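Local coordinates for protein putative agmatinase (Clostridium difficile, PDB 3LHL) that probably hydrolyses agmatine to putrescine and urea as a manganese-dependent agmatinase of the arginase family, at residues 9-15 / 89-95; 50-55 / 271-276. All blocks are in the same frame, centred on the assembly; numbering follows the deposited sequence.

In the fold
Contact 1 (9-15 / 89-95) belongs to the core: two neighbouring strands of the eight-stranded parallel sheet, joined by six backbone hydrogen bonds and packed on both faces by apolar side chains. Contact 2 (50-55 / 271-276) is partly buried and lies away from the active-site manganese ions; there strand 50-51 and the turn after it lean on helix 258-278 through leucines and a tyrosine ring. It rests on side chains, whereas contact 1 adds backbone hydrogen bonds to its apolar packing. The helix links the two, because it also covers the face of the sheet bearing Leu10 and Phe92. Leu10 CD2 lies 3.6 Å from Ser275 OG, and Phe92 CE1 3.7 Å from Cys271 SG.

Contact 1: residues 9-15 / 89-95; sequences NLIVFGV and KVPFMIG
Met93, a selenomethionine, crosses the ring of Phe13 at a slant, its CB 4.2 Å from the ring centroid in an off-centre CH-pi contact. Its SE reaches the same ring obliquely, a Met-aromatic contact at 5.0 Å from the centroid. The Phe13 ring comes over to strand 90-95 because CG sits between the backbone N and the carbonyl carbon (chi1 67°); Pro91 CB then lies at the ring edge, 4.2 Å from CE2. Val15 CG2 meets Met93 SE at 3.6 Å. These groups line the face covered by helix 70-86. The strands run parallel, as in the central sheet of the arginase fold, and six bonds join them, from Val90 N to Asn9 O (2.8 Å) through Val15 N to Ile94 O (3.0 Å). On the other face, against helix 258-278, Leu10 CD1 touches Val90 CG1 at 3.6 Å and also Phe92 CB, while CD2 faces the edge of the Phe92 ring. Val12 lies alongside Phe92, both pointing the same way. At the start of the pair a water donates to Asn9 OD1 and accepts from Lys89 NZ (2.8 Å), an ammonium also bonded to Ser8 O.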
loop_
_atom_site.group_PDB
_atom_site.type_symbol
_atom_site.label_atom_id
_atom_site.label_comp_id
_atom_site.label_asym_id
_atom_site.label_seq_id
_atom_site.Cartn_x
_atom_site.Cartn_y
_atom_site.Cartn_z
ATOM N N ASN A 9 -12.203 -5.651 -13.301
ATOM C CA ASN A 9 -10.821 -5.377 -13.676
ATOM C C ASN A 9 -9.964 -5.184 -12.424
ATOM O O ASN A 9 -8.740 -5.295 -12.474
ATOM C CB ASN A 9 -10.735 -4.125 -14.554
ATOM C CG ASN A 9 -11.469 -4.282 -15.873
ATOM O OD1 ASN A 9 -11.240 -5.239 -16.614
ATOM N ND2 ASN A 9 -12.356 -3.338 -16.173
ATOM N N LEU A 10 -10.617 -4.895 -11.302
ATOM C CA LEU A 10 -9.924 -4.690 -10.034
ATOM C C LEU A 10 -10.348 -5.779 -9.048
ATOM O O LEU A 10 -11.538 -5.936 -8.752
ATOM C CB LEU A 10 -10.263 -3.310 -9.468
ATOM C CG LEU A 10 -9.561 -2.842 -8.187
ATOM C CD1 LEU A 10 -8.048 -2.796 -8.396
ATOM C CD2 LEU A 10 -10.092 -1.461 -7.798
ATOM N N ILE A 11 -9.369 -6.530 -8.553
ATOM C CA ILE A 11 -9.618 -7.617 -7.614
ATOM C C ILE A 11 -9.035 -7.260 -6.249
ATOM O O ILE A 11 -7.812 -7.200 -6.074
ATOM C CB ILE A 11 -8.975 -8.932 -8.109
ATOM C CG1 ILE A 11 -9.394 -9.200 -9.562
ATOM C CG2 ILE A 11 -9.383 -10.092 -7.201
ATOM C CD1 ILE A 11 -10.894 -9.322 -9.775
ATOM N N VAL A 12 -9.927 -7.026 -5.294
ATOM C CA VAL A 12 -9.562 -6.654 -3.933
ATOM C C VAL A 12 -9.561 -7.881 -3.034
ATOM O O VAL A 12 -10.530 -8.640 -3.010
ATOM C CB VAL A 12 -10.579 -5.651 -3.345
ATOM C CG1 VAL A 12 -10.144 -5.223 -1.960
ATOM C CG2 VAL A 12 -10.734 -4.457 -4.271
ATOM N N PHE A 13 -8.477 -8.076 -2.292
ATOM C CA PHE A 13 -8.401 -9.215 -1.389
ATOM C C PHE A 13 -7.613 -8.837 -0.148
ATOM O O PHE A 13 -6.762 -7.943 -0.180
ATOM C CB PHE A 13 -7.790 -10.442 -2.100
ATOM C CG PHE A 13 -6.343 -10.286 -2.478
ATOM C CD1 PHE A 13 -5.339 -10.809 -1.666
ATOM C CD2 PHE A 13 -5.984 -9.630 -3.653
ATOM C CE1 PHE A 13 -3.993 -10.684 -2.017
ATOM C CE2 PHE A 13 -4.642 -9.495 -4.015
ATOM C CZ PHE A 13 -3.645 -10.025 -3.194
ATOM N N GLY A 14 -7.926 -9.504 0.956
ATOM C CA GLY A 14 -7.246 -9.215 2.200
ATOM C C GLY A 14 -6.197 -10.246 2.535
ATOM O O GLY A 14 -6.285 -11.400 2.110
ATOM N N VAL A 15 -5.193 -9.812 3.288
ATOM C CA VAL A 15 -4.099 -10.672 3.726
ATOM C C VAL A 15 -3.844 -10.345 5.190
ATOM O O VAL A 15 -3.070 -9.434 5.504
ATOM C CB VAL A 15 -2.799 -10.407 2.930
ATOM C CG1 VAL A 15 -1.678 -11.289 3.465
ATOM C CG2 VAL A 15 -3.024 -10.678 1.448
ATOM N N LYS A 89 -5.711 -8.430 -14.768
ATOM C CA LYS A 89 -6.521 -7.659 -13.843
ATOM C C LYS A 89 -5.592 -7.015 -12.828
ATOM O O LYS A 89 -4.437 -7.421 -12.684
ATOM C CB LYS A 89 -7.532 -8.566 -13.136
ATOM C CG LYS A 89 -8.506 -9.249 -14.076
ATOM C CD LYS A 89 -9.378 -10.246 -13.334
ATOM C CE LYS A 89 -10.332 -10.942 -14.288
ATOM N NZ LYS A 89 -11.169 -9.959 -15.035
ATOM N N VAL A 90 -6.102 -6.013 -12.126
ATOM C CA VAL A 90 -5.317 -5.303 -11.138
ATOM C C VAL A 90 -5.530 -5.860 -9.740
ATOM O O VAL A 90 -6.658 -5.943 -9.257
ATOM C CB VAL A 90 -5.674 -3.797 -11.132
ATOM C CG1 VAL A 90 -4.880 -3.068 -10.049
ATOM C CG2 VAL A 90 -5.387 -3.198 -12.494
ATOM N N PRO A 91 -4.442 -6.285 -9.084
ATOM C CA PRO A 91 -4.567 -6.821 -7.731
ATOM C C PRO A 91 -4.535 -5.664 -6.737
ATOM O O PRO A 91 -3.663 -4.799 -6.812
ATOM C CB PRO A 91 -3.345 -7.730 -7.601
ATOM C CG PRO A 91 -2.313 -7.009 -8.419
ATOM C CD PRO A 91 -3.105 -6.566 -9.643
ATOM N N PHE A 92 -5.506 -5.635 -5.832
ATOM C CA PHE A 92 -5.568 -4.607 -4.809
ATOM C C PHE A 92 -5.592 -5.352 -3.478
ATOM O O PHE A 92 -6.614 -5.895 -3.070
ATOM C CB PHE A 92 -6.826 -3.756 -4.980
ATOM C CG PHE A 92 -6.826 -2.496 -4.161
ATOM C CD1 PHE A 92 -7.740 -1.486 -4.429
ATOM C CD2 PHE A 92 -5.926 -2.322 -3.115
ATOM C CE1 PHE A 92 -7.761 -0.317 -3.669
ATOM C CE2 PHE A 92 -5.938 -1.152 -2.346
ATOM C CZ PHE A 92 -6.859 -0.151 -2.625
HETATM N N MSE A 93 -4.441 -5.375 -2.817
HETATM C CA MSE A 93 -4.278 -6.072 -1.554
HETATM C C MSE A 93 -4.462 -5.173 -0.327
HETATM O O MSE A 93 -3.946 -4.051 -0.269
HETATM C CB MSE A 93 -2.892 -6.729 -1.540
HETATM C CG MSE A 93 -2.570 -7.583 -0.327
HETATM SE SE MSE A 93 -0.885 -8.554 -0.572
HETATM C CE MSE A 93 0.295 -7.028 -0.810
ATOM N N ILE A 94 -5.229 -5.679 0.635
ATOM C CA ILE A 94 -5.491 -4.988 1.894
ATOM C C ILE A 94 -4.804 -5.885 2.901
ATOM O O ILE A 94 -5.401 -6.830 3.416
ATOM C CB ILE A 94 -6.981 -4.971 2.255
ATOM C CG1 ILE A 94 -7.803 -4.358 1.119
ATOM C CG2 ILE A 94 -7.178 -4.211 3.555
ATOM C CD1 ILE A 94 -7.385 -2.962 0.734
ATOM N N GLY A 95 -3.550 -5.600 3.196
ATOM C CA GLY A 95 -2.859 -6.479 4.107
ATOM C C GLY A 95 -2.719 -6.057 5.543
ATOM O O GLY A 95 -3.368 -5.126 6.036
HETATM O O HOH W 1 -10.450 -7.744 -16.663
#

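Contact 2: residues 50-55 / 271-276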
loop_
_atom_site.group_PDB
_atom_site.type_symbol
_atom_site.label_atom_id
_atom_site.label_comp_id
_atom_site.label_asym_id
_atom_site.label_seq_id
_atom_site.Cartn_x
_atom_site.Cartn_y
_atom_site.Cartn_z
ATOM N N LEU A 50 -17.167 10.361 -7.981
ATOM C CA LEU A 50 -17.183 9.039 -8.595
ATOM C C LEU A 50 -17.986 8.156 -7.653
ATOM O O LEU A 50 -18.062 8.439 -6.460
ATOM C CB LEU A 50 -15.759 8.499 -8.737
ATOM C CG LEU A 50 -14.820 9.254 -9.690
ATOM C CD1 LEU A 50 -13.414 8.673 -9.592
ATOM C CD2 LEU A 50 -15.342 9.159 -11.119
ATOM N N ASP A 51 -18.580 7.088 -8.177
ATOM C CA ASP A 51 -19.391 6.192 -7.357
ATOM C C ASP A 51 -18.999 4.737 -7.597
ATOM O O ASP A 51 -18.962 4.279 -8.740
ATOM C CB ASP A 51 -20.876 6.382 -7.703
ATOM C CG ASP A 51 -21.809 5.891 -6.606
ATOM O OD1 ASP A 51 -21.693 4.727 -6.172
ATOM O OD2 ASP A 51 -22.673 6.681 -6.177
ATOM N N LEU A 52 -18.718 4.008 -6.521
ATOM C CA LEU A 52 -18.340 2.600 -6.637
ATOM C C LEU A 52 -19.339 1.782 -7.457
ATOM O O LEU A 52 -18.973 0.783 -8.073
ATOM C CB LEU A 52 -18.199 1.968 -5.248
ATOM C CG LEU A 52 -16.932 2.315 -4.455
ATOM C CD1 LEU A 52 -16.978 1.648 -3.085
ATOM C CD2 LEU A 52 -15.701 1.855 -5.232
ATOM N N GLU A 53 -20.594 2.220 -7.473
ATOM C CA GLU A 53 -21.651 1.519 -8.194
ATOM C C GLU A 53 -21.529 1.527 -9.714
ATOM O O GLU A 53 -22.189 0.739 -10.390
ATOM C CB GLU A 53 -23.015 2.088 -7.795
ATOM C CG GLU A 53 -23.363 1.861 -6.336
ATOM C CD GLU A 53 -24.717 2.432 -5.959
ATOM O OE1 GLU A 53 -24.901 3.667 -6.085
ATOM O OE2 GLU A 53 -25.596 1.643 -5.538
ATOM N N ASP A 54 -20.700 2.410 -10.258
ATOM C CA ASP A 54 -20.534 2.472 -11.707
ATOM C C ASP A 54 -19.430 1.539 -12.191
ATOM O O ASP A 54 -19.093 1.545 -13.372
ATOM C CB ASP A 54 -20.183 3.892 -12.158
ATOM C CG ASP A 54 -21.216 4.916 -11.737
ATOM O OD1 ASP A 54 -22.421 4.592 -11.754
ATOM O OD2 ASP A 54 -20.818 6.052 -11.404
ATOM N N TYR A 55 -18.876 0.732 -11.294
ATOM C CA TYR A 55 -17.776 -0.133 -11.692
ATOM C C TYR A 55 -17.887 -1.596 -11.308
ATOM O O TYR A 55 -18.641 -1.977 -10.410
ATOM C CB TYR A 55 -16.465 0.417 -11.121
ATOM C CG TYR A 55 -16.271 1.887 -11.387
ATOM C CD1 TYR A 55 -15.964 2.347 -12.667
ATOM C CD2 TYR A 55 -16.450 2.827 -10.368
ATOM C CE1 TYR A 55 -15.847 3.710 -12.930
ATOM C CE2 TYR A 55 -16.336 4.192 -10.619
ATOM C CZ TYR A 55 -16.037 4.624 -11.903
ATOM O OH TYR A 55 -15.954 5.972 -12.165
ATOM N N CYS A 271 -10.089 2.557 -5.061
ATOM C CA CYS A 271 -10.810 1.694 -5.987
ATOM C C CYS A 271 -11.417 2.571 -7.075
ATOM O O CYS A 271 -11.326 2.262 -8.261
ATOM C CB CYS A 271 -11.924 0.924 -5.269
ATOM S SG CYS A 271 -11.364 -0.477 -4.266
ATOM N N LEU A 272 -12.036 3.671 -6.663
ATOM C CA LEU A 272 -12.650 4.585 -7.613
ATOM C C LEU A 272 -11.617 5.081 -8.623
ATOM O O LEU A 272 -11.804 4.963 -9.834
ATOM C CB LEU A 272 -13.277 5.764 -6.868
ATOM C CG LEU A 272 -14.520 5.393 -6.053
ATOM C CD1 LEU A 272 -14.976 6.574 -5.214
ATOM C CD2 LEU A 272 -15.626 4.942 -7.000
ATOM N N ILE A 273 -10.518 5.617 -8.113
ATOM C CA ILE A 273 -9.448 6.136 -8.951
ATOM C C ILE A 273 -8.932 5.122 -9.971
ATOM O O ILE A 273 -8.816 5.428 -11.156
ATOM C CB ILE A 273 -8.284 6.646 -8.058
ATOM C CG1 ILE A 273 -8.313 8.168 -8.032
ATOM C CG2 ILE A 273 -6.940 6.122 -8.539
ATOM C CD1 ILE A 273 -9.633 8.726 -7.594
ATOM N N ILE A 274 -8.628 3.916 -9.509
ATOM C CA ILE A 274 -8.114 2.880 -10.391
ATOM C C ILE A 274 -9.198 2.388 -11.347
ATOM O O ILE A 274 -8.963 2.263 -12.550
ATOM C CB ILE A 274 -7.558 1.683 -9.570
ATOM C CG1 ILE A 274 -6.437 2.166 -8.650
ATOM C CG2 ILE A 274 -7.022 0.604 -10.503
ATOM C CD1 ILE A 274 -5.961 1.120 -7.670
ATOM N N SER A 275 -10.386 2.126 -10.812
ATOM C CA SER A 275 -11.493 1.641 -11.629
ATOM C C SER A 275 -11.843 2.601 -12.757
ATOM O O SER A 275 -12.147 2.174 -13.873
ATOM C CB SER A 275 -12.729 1.405 -10.763
ATOM O OG SER A 275 -12.503 0.346 -9.854
ATOM N N ASP A 276 -11.789 3.897 -12.470
ATOM C CA ASP A 276 -12.117 4.897 -13.474
ATOM C C ASP A 276 -11.114 4.916 -14.619
ATOM O O ASP A 276 -11.498 5.078 -15.778
ATOM C CB ASP A 276 -12.200 6.288 -12.846
ATOM C CG ASP A 276 -12.703 7.334 -13.825
ATOM O OD1 ASP A 276 -13.831 7.169 -14.328
ATOM O OD2 ASP A 276 -11.974 8.312 -14.096
#
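Tyr55 lays its ring against helix 258-278, with Ser275 CB against one face and the hydroxyl reaching Asp276. Its CB starts 3.9 Å from Ser275 CB, and CG lies 3.6 Å from that carbon. CG stands anti to the carbonyl carbon (chi1 -49°), and the ring runs from there across the helix, nearly at right angles to its axis. Ser275 CB makes a CH-pi contact over the face, 25° off the ring normal, beside Asp276 N; Asp54 CB covers the opposite face. Further out, CE2 meets Leu272 CD2 at 3.8 Å and CE1 lies near Asp276 CA. At the tip OH lies 3.3 Å from Asp276 OD1, the ring and carboxylate planes 75° apart. The tyrosine follows a 3-10 turn, 52-54, opened by an Asx turn, Glu53 N to Asp51 OD1; Thr43 OG1 also bonds that oxygen. Strand 50-51, of the small antiparallel sheet, and this turn pack on the helix, which also covers the central parallel sheet. Leu272 fits CD2 against the turn's backbone, 3.3 Å from Leu52 N, and crosses Leu52 at about a right angle. Leu50 slides past Leu272 the opposite way, Leu50 CD1 lying 4.0 Å from Leu272 CB and more loosely near Ile273 CD1.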